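Long-range contacts in putative acetyltransferase Ta0821 (Thermoplasma acidophilum DSM 1728, PDB 3C26), which probably transfers an acyl group, most likely acetyl from acetyl-CoA, as a member of the GNAT acetyltransferase family: residues Leu80-Val85 / Thr117-Ser122; Phe140-Glu145 / Thr260-Arg265. All coordinates share one frame; numbering follows the deposited sequence.

Contact 1. Residues Leu80-Val85 / Thr117-Ser122; sequences LPDGSV and TERLRS. With NO3 (nitrate ion), chain C; NO3 (nitrate ion), chain D.
In the central sheet of this GNAT fold, the turn Leu80-Gly83 and Val85 of strand 85-92 meet the start of the parallel strand 119-125. The two strands correspond to GNAT beta4 and beta5, whose splayed part receives acetyl-CoA in relatives. No cofactor is bound here. Val85 pairs with Leu120 in parallel. Val85 N donates to Arg119 O at 2.9 Å, and Val85 O accepts from Arg121 N. On the face that carries Val85 and Leu120, CB of Val85 packs against CD2 of Leu120, and helix 101-113 covers both through Leu113. CG2 of Val85 also lies against CG2 of Thr117.

Asp82, the third residue of the type I turn, bonds on both carboxylate oxygens. Its OD1 accepts from both Ser84 N and Ser84 OG, and the bond to Ser84 N makes an Asx turn. OD2 forms a salt bridge to Arg121 NH1 at 2.8 Å. The two side chains meet tip to tip. The bond is nearly straight (174°), uses the syn lone pair and lies in the guanidinium plane, with the carboxylate turned 62° from that plane. Ser84 CB sits over one face of this guanidinium, offset toward the rim. Outside the pair, OD2 also accepts from Cys183 N. NH1 of the buried Arg121 also donates to Tyr181 O.

Arg119 bends at chi3 (-73°), which turns NE out of the line of the chain toward O3 of a nitrate, probably from the crystallisation liquor. NE reaches O3 at 2.8 Å and NH2 reaches O2 at 2.6 Å. Glu118 N binds the third oxygen of the same ion, O1, at 3.0 Å. Thr117 OG1 accepts from Arg119 N, an ST turn, and its own proton goes to Gly83 O at 2.6 Å.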
ATOM      1  N   LEU A  80     -11.500 -24.963 -14.102  1.00 25.89           N
ATOM      2  CA  LEU A  80     -12.543 -23.992 -14.409  1.00 25.33           C
ATOM      3  C   LEU A  80     -13.312 -24.452 -15.639  1.00 26.24           C
ATOM      4  O   LEU A  80     -12.920 -25.393 -16.287  1.00 26.35           O
ATOM      5  CB  LEU A  80     -11.941 -22.616 -14.629  1.00 25.66           C
ATOM      6  CG  LEU A  80     -10.976 -22.109 -13.527  1.00 24.01           C
ATOM      7  CD1 LEU A  80     -10.554 -20.702 -13.819  1.00 22.12           C
ATOM      8  CD2 LEU A  80     -11.647 -22.260 -12.140  1.00 16.54           C
ATOM      9  N   PRO A  81     -14.411 -23.790 -15.952  1.00 26.08           N
ATOM     10  CA  PRO A  81     -15.244 -24.248 -17.058  1.00 26.43           C
ATOM     11  C   PRO A  81     -14.585 -24.056 -18.439  1.00 25.65           C
ATOM     12  O   PRO A  81     -14.892 -24.768 -19.393  1.00 27.33           O
ATOM     13  CB  PRO A  81     -16.512 -23.390 -16.924  1.00 26.54           C
ATOM     14  CG  PRO A  81     -16.502 -22.843 -15.571  1.00 26.68           C
ATOM     15  CD  PRO A  81     -15.044 -22.720 -15.169  1.00 27.38           C
ATOM     16  N   ASP A  82     -13.703 -23.084 -18.548  1.00 24.17           N
ATOM     17  CA  ASP A  82     -13.008 -22.845 -19.835  1.00 24.22           C
ATOM     18  C   ASP A  82     -11.865 -23.867 -20.037  1.00 23.81           C
ATOM     19  O   ASP A  82     -11.178 -23.876 -21.055  1.00 25.04           O
ATOM     20  CB  ASP A  82     -12.500 -21.403 -19.940  1.00 23.93           C
ATOM     21  CG  ASP A  82     -11.551 -21.043 -18.831  1.00 24.86           C
ATOM     22  OD1 ASP A  82     -11.215 -21.916 -18.028  1.00 26.60           O
ATOM     23  OD2 ASP A  82     -11.147 -19.875 -18.738  1.00 26.95           O
ATOM     24  N   GLY A  83     -11.676 -24.723 -19.051  1.00 24.05           N
ATOM     25  CA  GLY A  83     -10.706 -25.798 -19.143  1.00 23.70           C
ATOM     26  C   GLY A  83      -9.377 -25.441 -18.494  1.00 23.42           C
ATOM     27  O   GLY A  83      -8.478 -26.271 -18.400  1.00 23.32           O
ATOM     28  N   SER A  84      -9.256 -24.193 -18.041  1.00 23.93           N
ATOM     29  CA  SER A  84      -8.020 -23.749 -17.360  1.00 23.29           C
ATOM     30  C   SER A  84      -8.073 -24.232 -15.922  1.00 23.26           C
ATOM     31  O   SER A  84      -9.092 -24.762 -15.469  1.00 21.64           O
ATOM     32  CB  SER A  84      -7.861 -22.238 -17.358  1.00 23.73           C
ATOM     33  OG  SER A  84      -8.951 -21.630 -16.726  1.00 26.87           O
ATOM     34  N   VAL A  85      -6.958 -24.067 -15.222  1.00 22.06           N
ATOM     35  CA  VAL A  85      -6.874 -24.420 -13.798  1.00 22.28           C
ATOM     36  C   VAL A  85      -6.407 -23.195 -13.037  1.00 22.21           C
ATOM     37  O   VAL A  85      -5.360 -22.632 -13.321  1.00 22.76           O
ATOM     38  CB  VAL A  85      -5.918 -25.646 -13.527  1.00 22.85           C
ATOM     39  CG1 VAL A  85      -5.740 -25.898 -12.031  1.00 21.80           C
ATOM     40  CG2 VAL A  85      -6.430 -26.877 -14.261  1.00 20.81           C
ATOM     41  N   THR A 117      -4.398 -29.666 -18.728  1.00 22.06           N
ATOM     42  CA  THR A 117      -4.934 -28.349 -19.090  1.00 22.18           C
ATOM     43  C   THR A 117      -3.914 -27.673 -19.961  1.00 22.85           C
ATOM     44  O   THR A 117      -2.756 -28.060 -19.992  1.00 22.10           O
ATOM     45  CB  THR A 117      -5.206 -27.462 -17.815  1.00 22.27           C
ATOM     46  OG1 THR A 117      -5.848 -26.205 -18.157  1.00 23.85           O
ATOM     47  CG2 THR A 117      -3.939 -27.191 -17.076  1.00 22.02           C
ATOM     48  N   GLU A 118      -4.367 -26.654 -20.674  1.00 24.60           N
ATOM     49  CA  GLU A 118      -3.494 -25.827 -21.509  1.00 25.33           C
ATOM     50  C   GLU A 118      -3.039 -24.546 -20.795  1.00 24.65           C
ATOM     51  O   GLU A 118      -2.051 -23.931 -21.185  1.00 24.18           O
ATOM     52  CB  GLU A 118      -4.189 -25.449 -22.804  1.00 26.40           C
ATOM     53  CG  GLU A 118      -4.166 -26.553 -23.866  1.00 29.84           C
ATOM     54  CD  GLU A 118      -2.739 -26.913 -24.316  1.00 38.01           C
ATOM     55  OE1 GLU A 118      -1.838 -26.024 -24.352  1.00 43.31           O
ATOM     56  OE2 GLU A 118      -2.509 -28.108 -24.651  1.00 43.23           O
ATOM     57  N   ARG A 119      -3.776 -24.190 -19.740  1.00 24.60           N
ATOM     58  CA  ARG A 119      -3.583 -22.934 -18.985  1.00 24.17           C
ATOM     59  C   ARG A 119      -3.745 -23.017 -17.478  1.00 23.18           C
ATOM     60  O   ARG A 119      -4.683 -23.625 -16.940  1.00 22.66           O
ATOM     61  CB  ARG A 119      -4.568 -21.840 -19.486  1.00 25.16           C
ATOM     62  CG  ARG A 119      -4.528 -21.556 -21.006  1.00 26.57           C
ATOM     63  CD  ARG A 119      -5.757 -20.743 -21.500  1.00 33.15           C
ATOM     64  NE  ARG A 119      -6.967 -21.586 -21.523  1.00 40.85           N
ATOM     65  CZ  ARG A 119      -8.221 -21.176 -21.781  1.00 44.04           C
ATOM     66  NH1 ARG A 119      -8.498 -19.900 -22.048  1.00 43.82           N
ATOM     67  NH2 ARG A 119      -9.217 -22.059 -21.760  1.00 42.99           N
ATOM     68  N   LEU A 120      -2.837 -22.316 -16.819  1.00 21.43           N
ATOM     69  CA  LEU A 120      -2.859 -22.122 -15.376  1.00 21.34           C
ATOM     70  C   LEU A 120      -2.987 -20.626 -15.155  1.00 21.40           C
ATOM     71  O   LEU A 120      -2.406 -19.823 -15.885  1.00 20.90           O
ATOM     72  CB  LEU A 120      -1.567 -22.584 -14.697  1.00 21.27           C
ATOM     73  CG  LEU A 120      -1.046 -23.987 -14.985  1.00 20.47           C
ATOM     74  CD1 LEU A 120       0.345 -24.194 -14.331  1.00 18.52           C
ATOM     75  CD2 LEU A 120      -2.069 -25.077 -14.575  1.00 18.22           C
ATOM     76  N   ARG A 121      -3.768 -20.286 -14.143  1.00 21.21           N
ATOM     77  CA  ARG A 121      -3.935 -18.900 -13.706  1.00 21.15           C
ATOM     78  C   ARG A 121      -3.763 -18.789 -12.208  1.00 21.02           C
ATOM     79  O   ARG A 121      -3.983 -19.746 -11.460  1.00 19.53           O
ATOM     80  CB  ARG A 121      -5.298 -18.331 -14.123  1.00 21.09           C
ATOM     81  CG  ARG A 121      -5.528 -18.356 -15.590  1.00 22.16           C
ATOM     82  CD  ARG A 121      -6.746 -17.635 -16.002  1.00 26.57           C
ATOM     83  NE  ARG A 121      -6.932 -17.775 -17.445  1.00 26.98           N
ATOM     84  CZ  ARG A 121      -7.997 -18.312 -18.036  1.00 24.05           C
ATOM     85  NH1 ARG A 121      -9.031 -18.649 -17.341  1.00 22.51           N
ATOM     86  NH2 ARG A 121      -8.048 -18.418 -19.352  1.00 26.78           N
ATOM     87  N   SER A 122      -3.404 -17.580 -11.788  1.00 21.81           N
ATOM     88  CA  SER A 122      -3.221 -17.276 -10.376  1.00 22.21           C
ATOM     89  C   SER A 122      -3.330 -15.774 -10.140  1.00 22.42           C
ATOM     90  O   SER A 122      -2.930 -14.953 -10.985  1.00 21.11           O
ATOM     91  CB  SER A 122      -1.854 -17.796  -9.879  1.00 23.37           C
ATOM     92  OG  SER A 122      -1.781 -17.906  -8.458  1.00 27.44           O
TER
HETATM   93  N   NO3 C 267      -7.503 -25.088 -21.202  1.00 37.70           N
HETATM   94  O1  NO3 C 267      -7.281 -26.449 -21.246  1.00 36.60           O
HETATM   95  O2  NO3 C 267      -8.673 -24.569 -21.726  1.00 39.66           O
HETATM   96  O3  NO3 C 267      -6.581 -24.210 -20.663  1.00 38.70           O
HETATM   97  N   NO3 D 268       0.546 -17.556  -6.284  1.00 47.62           N
HETATM   98  O1  NO3 D 268       0.154 -18.848  -5.966  1.00 47.15           O
HETATM   99  O2  NO3 D 268      -0.422 -16.582  -6.566  1.00 46.53           O
HETATM  100  O3  NO3 D 268       1.907 -17.222  -6.276  1.00 48.85           O

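Contact 2. Residues Phe140-Glu145 / Thr260-Arg265; sequences FHQVEE and TVWEYR. With EDO (1,2-ethanediol), chain G; EDO (1,2-ethanediol), chain F.
His141 with Glu263 and Gln142 with Trp262 pair strand 141-153 antiparallel with strand 258-265. The latter lies between 119-125 and 141-153, as GNAT beta7 lies between beta5 and beta6. A classic beta bulge interrupts the pairing at Val143 and Glu144, which both face Val261. The carbonyl of Val261 takes two amides. Val143 N lies 2.6 Å from Val261 O, nearly along the C=O axis, while Glu144 N makes a weak bond of 3.3 Å to the same oxygen. Val261 N is satisfied by Glu144 O. Before the bulge, His141 and Glu263 form a hydrogen-bonded pair: His141 N donates to Glu263 O, and Glu263 N to His141 O. That Glu263 oxygen also sits over the centre of the His141 ring, 3.5 Å above its plane.

Gln142 N donates to O1 of a 1,2-ethanediol, probably from the crystallisation liquor, at 3.1 Å. The Trp262 ring lies below this amide, with Gln142 N over one face, offset toward the rim. CB of Gln142 makes a CH-pi contact 4.0 Å from the centroid of the six-membered ring. Trp262 NE1 makes a weak bond to Thr260 OG1, which is also bonded to Val124 O. An alanine at Trp262 would probably leave Gln142 CB without its aromatic support and open a gap beside Leu132 and Val135 of helix 129-138.

The carboxylates have partners too. Glu144 OE1 accepts from Glu145 N through its anti lone pair, and OE2 is bridged to Arg244. Glu145 OE2 is bonded to Ser258 OG, and Glu263 OE1 to Arg121. Tyr264 CB stands over the centre of the Phe140 ring, 3.5 Å from the centroid.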
ATOM      1  N   PHE A 140       4.908 -17.456 -16.182  1.00 22.36           N
ATOM      2  CA  PHE A 140       3.606 -16.812 -16.208  1.00 21.04           C
ATOM      3  C   PHE A 140       3.786 -15.378 -16.731  1.00 20.94           C
ATOM      4  O   PHE A 140       4.854 -14.792 -16.630  1.00 18.18           O
ATOM      5  CB  PHE A 140       3.036 -16.703 -14.809  1.00 21.61           C
ATOM      6  CG  PHE A 140       2.553 -17.995 -14.209  1.00 20.35           C
ATOM      7  CD1 PHE A 140       3.433 -18.935 -13.742  1.00 23.85           C
ATOM      8  CD2 PHE A 140       1.200 -18.216 -14.030  1.00 23.76           C
ATOM      9  CE1 PHE A 140       2.984 -20.090 -13.140  1.00 23.63           C
ATOM     10  CE2 PHE A 140       0.738 -19.373 -13.423  1.00 21.87           C
ATOM     11  CZ  PHE A 140       1.660 -20.324 -12.989  1.00 22.83           C
ATOM     12  N   HIS A 141       2.716 -14.844 -17.297  1.00 21.37           N
ATOM     13  CA  HIS A 141       2.645 -13.440 -17.707  1.00 22.72           C
ATOM     14  C   HIS A 141       1.347 -12.815 -17.230  1.00 23.02           C
ATOM     15  O   HIS A 141       0.337 -13.462 -17.172  1.00 22.02           O
ATOM     16  CB  HIS A 141       2.830 -13.266 -19.221  1.00 23.98           C
ATOM     17  CG  HIS A 141       2.067 -14.254 -20.042  1.00 28.15           C
ATOM     18  ND1 HIS A 141       2.650 -15.409 -20.538  1.00 31.96           N
ATOM     19  CD2 HIS A 141       0.775 -14.264 -20.459  1.00 28.74           C
ATOM     20  CE1 HIS A 141       1.732 -16.101 -21.200  1.00 34.19           C
ATOM     21  NE2 HIS A 141       0.593 -15.421 -21.174  1.00 30.68           N
ATOM     22  N   GLN A 142       1.421 -11.574 -16.777  1.00 23.52           N
ATOM     23  CA  GLN A 142       0.233 -10.858 -16.317  1.00 24.14           C
ATOM     24  C   GLN A 142      -0.787 -10.634 -17.427  1.00 24.63           C
ATOM     25  O   GLN A 142      -0.445 -10.120 -18.485  1.00 24.46           O
ATOM     26  CB  GLN A 142       0.592  -9.504 -15.741  1.00 24.67           C
ATOM     27  CG  GLN A 142      -0.540  -8.921 -14.927  1.00 25.52           C
ATOM     28  CD  GLN A 142      -0.136  -7.681 -14.165  1.00 25.99           C
ATOM     29  OE1 GLN A 142       0.860  -7.668 -13.453  1.00 29.86           O
ATOM     30  NE2 GLN A 142      -0.922  -6.644 -14.298  1.00 26.09           N
ATOM     31  N   VAL A 143      -2.048 -10.988 -17.171  1.00 23.96           N
ATOM     32  CA  VAL A 143      -3.081 -10.839 -18.202  1.00 23.24           C
ATOM     33  C   VAL A 143      -4.180  -9.863 -17.798  1.00 23.51           C
ATOM     34  O   VAL A 143      -4.940  -9.357 -18.636  1.00 22.62           O
ATOM     35  CB  VAL A 143      -3.727 -12.236 -18.588  1.00 23.81           C
ATOM     36  CG1 VAL A 143      -2.686 -13.192 -19.179  1.00 23.62           C
ATOM     37  CG2 VAL A 143      -4.422 -12.899 -17.376  1.00 22.41           C
ATOM     38  N   GLU A 144      -4.302  -9.619 -16.506  1.00 22.23           N
ATOM     39  CA  GLU A 144      -5.300  -8.663 -16.038  1.00 22.26           C
ATOM     40  C   GLU A 144      -4.953  -8.071 -14.673  1.00 22.39           C
ATOM     41  O   GLU A 144      -4.099  -8.586 -13.942  1.00 21.28           O
ATOM     42  CB  GLU A 144      -6.713  -9.307 -16.081  1.00 20.82           C
ATOM     43  CG  GLU A 144      -7.965  -8.370 -15.851  1.00 22.86           C
ATOM     44  CD  GLU A 144      -8.036  -7.122 -16.720  1.00 24.11           C
ATOM     45  OE1 GLU A 144      -7.378  -6.084 -16.433  1.00 26.36           O
ATOM     46  OE2 GLU A 144      -8.744  -7.180 -17.746  1.00 26.62           O
ATOM     47  N   GLU A 145      -5.655  -7.003 -14.313  1.00 22.55           N
ATOM     48  CA  GLU A 145      -5.399  -6.372 -13.024  1.00 23.26           C
ATOM     49  C   GLU A 145      -6.652  -5.701 -12.480  1.00 22.87           C
ATOM     50  O   GLU A 145      -7.405  -5.075 -13.237  1.00 22.76           O
ATOM     51  CB  GLU A 145      -4.230  -5.379 -13.226  1.00 24.42           C
ATOM     52  CG  GLU A 145      -4.187  -4.213 -12.349  1.00 27.48           C
ATOM     53  CD  GLU A 145      -2.847  -3.505 -12.412  1.00 29.75           C
ATOM     54  OE1 GLU A 145      -2.440  -2.998 -13.486  1.00 35.65           O
ATOM     55  OE2 GLU A 145      -2.194  -3.465 -11.379  1.00 32.63           O
ATOM     56  N   THR A 260      -3.642  -8.734  -9.199  1.00 22.20           N
ATOM     57  CA  THR A 260      -3.218  -9.038 -10.546  1.00 21.69           C
ATOM     58  C   THR A 260      -3.440 -10.485 -10.869  1.00 21.44           C
ATOM     59  O   THR A 260      -3.387 -11.338  -9.979  1.00 20.29           O
ATOM     60  CB  THR A 260      -1.699  -8.686 -10.740  1.00 22.55           C
ATOM     61  OG1 THR A 260      -0.871  -9.607 -10.018  1.00 22.61           O
ATOM     62  CG2 THR A 260      -1.393  -7.228 -10.293  1.00 22.92           C
ATOM     63  N   VAL A 261      -3.709 -10.722 -12.154  1.00 20.21           N
ATOM     64  CA  VAL A 261      -3.908 -12.068 -12.730  1.00 20.55           C
ATOM     65  C   VAL A 261      -2.801 -12.445 -13.719  1.00 19.57           C
ATOM     66  O   VAL A 261      -2.519 -11.767 -14.707  1.00 20.23           O
ATOM     67  CB  VAL A 261      -5.326 -12.221 -13.413  1.00 20.42           C
ATOM     68  CG1 VAL A 261      -5.587 -13.673 -13.886  1.00 19.37           C
ATOM     69  CG2 VAL A 261      -6.395 -11.729 -12.492  1.00 21.60           C
ATOM     70  N   TRP A 262      -2.170 -13.560 -13.379  1.00 19.45           N
ATOM     71  CA  TRP A 262      -1.110 -14.203 -14.160  1.00 19.45           C
ATOM     72  C   TRP A 262      -1.557 -15.520 -14.799  1.00 19.34           C
ATOM     73  O   TRP A 262      -2.341 -16.284 -14.236  1.00 20.20           O
ATOM     74  CB  TRP A 262       0.108 -14.416 -13.266  1.00 20.48           C
ATOM     75  CG  TRP A 262       0.731 -13.107 -12.845  1.00 22.47           C
ATOM     76  CD1 TRP A 262       0.189 -12.201 -11.978  1.00 20.54           C
ATOM     77  CD2 TRP A 262       1.971 -12.530 -13.301  1.00 23.90           C
ATOM     78  NE1 TRP A 262       1.019 -11.108 -11.844  1.00 22.40           N
ATOM     79  CE2 TRP A 262       2.113 -11.276 -12.650  1.00 21.39           C
ATOM     80  CE3 TRP A 262       2.978 -12.951 -14.177  1.00 24.59           C
ATOM     81  CZ2 TRP A 262       3.218 -10.461 -12.836  1.00 21.47           C
ATOM     82  CZ3 TRP A 262       4.076 -12.122 -14.386  1.00 22.75           C
ATOM     83  CH2 TRP A 262       4.191 -10.889 -13.722  1.00 22.67           C
ATOM     84  N   GLU A 263      -1.061 -15.747 -16.000  1.00 19.05           N
ATOM     85  CA  GLU A 263      -1.319 -16.945 -16.748  1.00 19.47           C
ATOM     86  C   GLU A 263      -0.061 -17.588 -17.344  1.00 20.07           C
ATOM     87  O   GLU A 263       0.905 -16.933 -17.807  1.00 20.38           O
ATOM     88  CB  GLU A 263      -2.403 -16.671 -17.838  1.00 18.82           C
ATOM     89  CG  GLU A 263      -2.818 -17.848 -18.682  1.00 20.92           C
ATOM     90  CD  GLU A 263      -3.869 -17.434 -19.721  1.00 26.46           C
ATOM     91  OE1 GLU A 263      -4.983 -17.086 -19.306  1.00 28.06           O
ATOM     92  OE2 GLU A 263      -3.560 -17.391 -20.936  1.00 27.94           O
ATOM     93  N   TYR A 264      -0.091 -18.904 -17.215  1.00 20.90           N
ATOM     94  CA  TYR A 264       0.906 -19.851 -17.702  1.00 20.83           C
ATOM     95  C   TYR A 264       0.254 -20.726 -18.801  1.00 22.86           C
ATOM     96  O   TYR A 264      -0.865 -21.255 -18.657  1.00 21.60           O
ATOM     97  CB  TYR A 264       1.383 -20.743 -16.578  1.00 20.39           C
ATOM     98  CG  TYR A 264       2.408 -21.800 -16.990  1.00 21.13           C
ATOM     99  CD1 TYR A 264       2.013 -22.962 -17.664  1.00 22.49           C
ATOM    100  CD2 TYR A 264       3.771 -21.609 -16.750  1.00 19.61           C
ATOM    101  CE1 TYR A 264       2.962 -23.922 -18.047  1.00 20.66           C
ATOM    102  CE2 TYR A 264       4.705 -22.541 -17.131  1.00 24.58           C
ATOM    103  CZ  TYR A 264       4.291 -23.707 -17.776  1.00 24.09           C
ATOM    104  OH  TYR A 264       5.250 -24.616 -18.182  1.00 24.06           O
ATOM    105  N   ARG A 265       0.979 -20.855 -19.906  1.00 23.34           N
ATOM    106  CA  ARG A 265       0.541 -21.701 -21.038  1.00 24.98           C
ATOM    107  C   ARG A 265       1.479 -22.861 -21.285  1.00 24.60           C
ATOM    108  O   ARG A 265       2.657 -22.665 -21.421  1.00 25.67           O
ATOM    109  CB  ARG A 265       0.536 -20.882 -22.313  1.00 25.89           C
ATOM    110  CG  ARG A 265      -0.519 -19.798 -22.355  1.00 29.85           C
ATOM    111  CD  ARG A 265      -1.839 -20.365 -22.827  1.00 36.22           C
ATOM    112  NE  ARG A 265      -2.486 -19.531 -23.851  1.00 38.19           N
ATOM    113  CZ  ARG A 265      -2.725 -19.919 -25.105  1.00 37.92           C
ATOM    114  NH1 ARG A 265      -2.412 -21.138 -25.537  1.00 40.12           N
ATOM    115  NH2 ARG A 265      -3.326 -19.090 -25.927  1.00 37.53           N
TER
HETATM  116  C1  EDO G 271       4.372 -10.545 -18.216  1.00 40.31           C
HETATM  117  O1  EDO G 271       3.935  -9.776 -17.092  1.00 36.28           O
HETATM  118  C2  EDO G 271       5.879 -10.437 -18.409  1.00 41.90           C
HETATM  119  O2  EDO G 271       6.417 -11.686 -18.903  1.00 46.42           O
HETATM  120  C1  EDO F 270      -3.019   0.494 -10.100  1.00 43.72           C
HETATM  121  O1  EDO F 270      -3.311  -0.601 -10.993  1.00 43.68           O
HETATM  122  C2  EDO F 270      -2.806   0.043  -8.650  1.00 42.87           C
HETATM  123  O2  EDO F 270      -1.421  -0.233  -8.396  1.00 42.22           O

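How the contacts relate
Contact 1 and contact 2 lie side by side in the sheet, their centres about 12 Å apart. Strands 119-125 and 258-265 are antiparallel neighbours, so each contact supplies one of them. Among the bonds that join the pair are a salt bridge from Arg121 NE to Glu263 OE1 at 2.8 Å, a probable bond from Tyr264 N to Leu120 O, also 2.8 Å, and backbone bonding of Ser122 with Trp262. Arg121 bridges Asp82 (through NH1) and Glu263 (through NE). In GNAT relatives the strands of contact 1 flank the acetyl-CoA cleft, and those of contact 2 resemble the neighbouring beta6 and beta7. The nitrates and ethanediols do not establish an active site here.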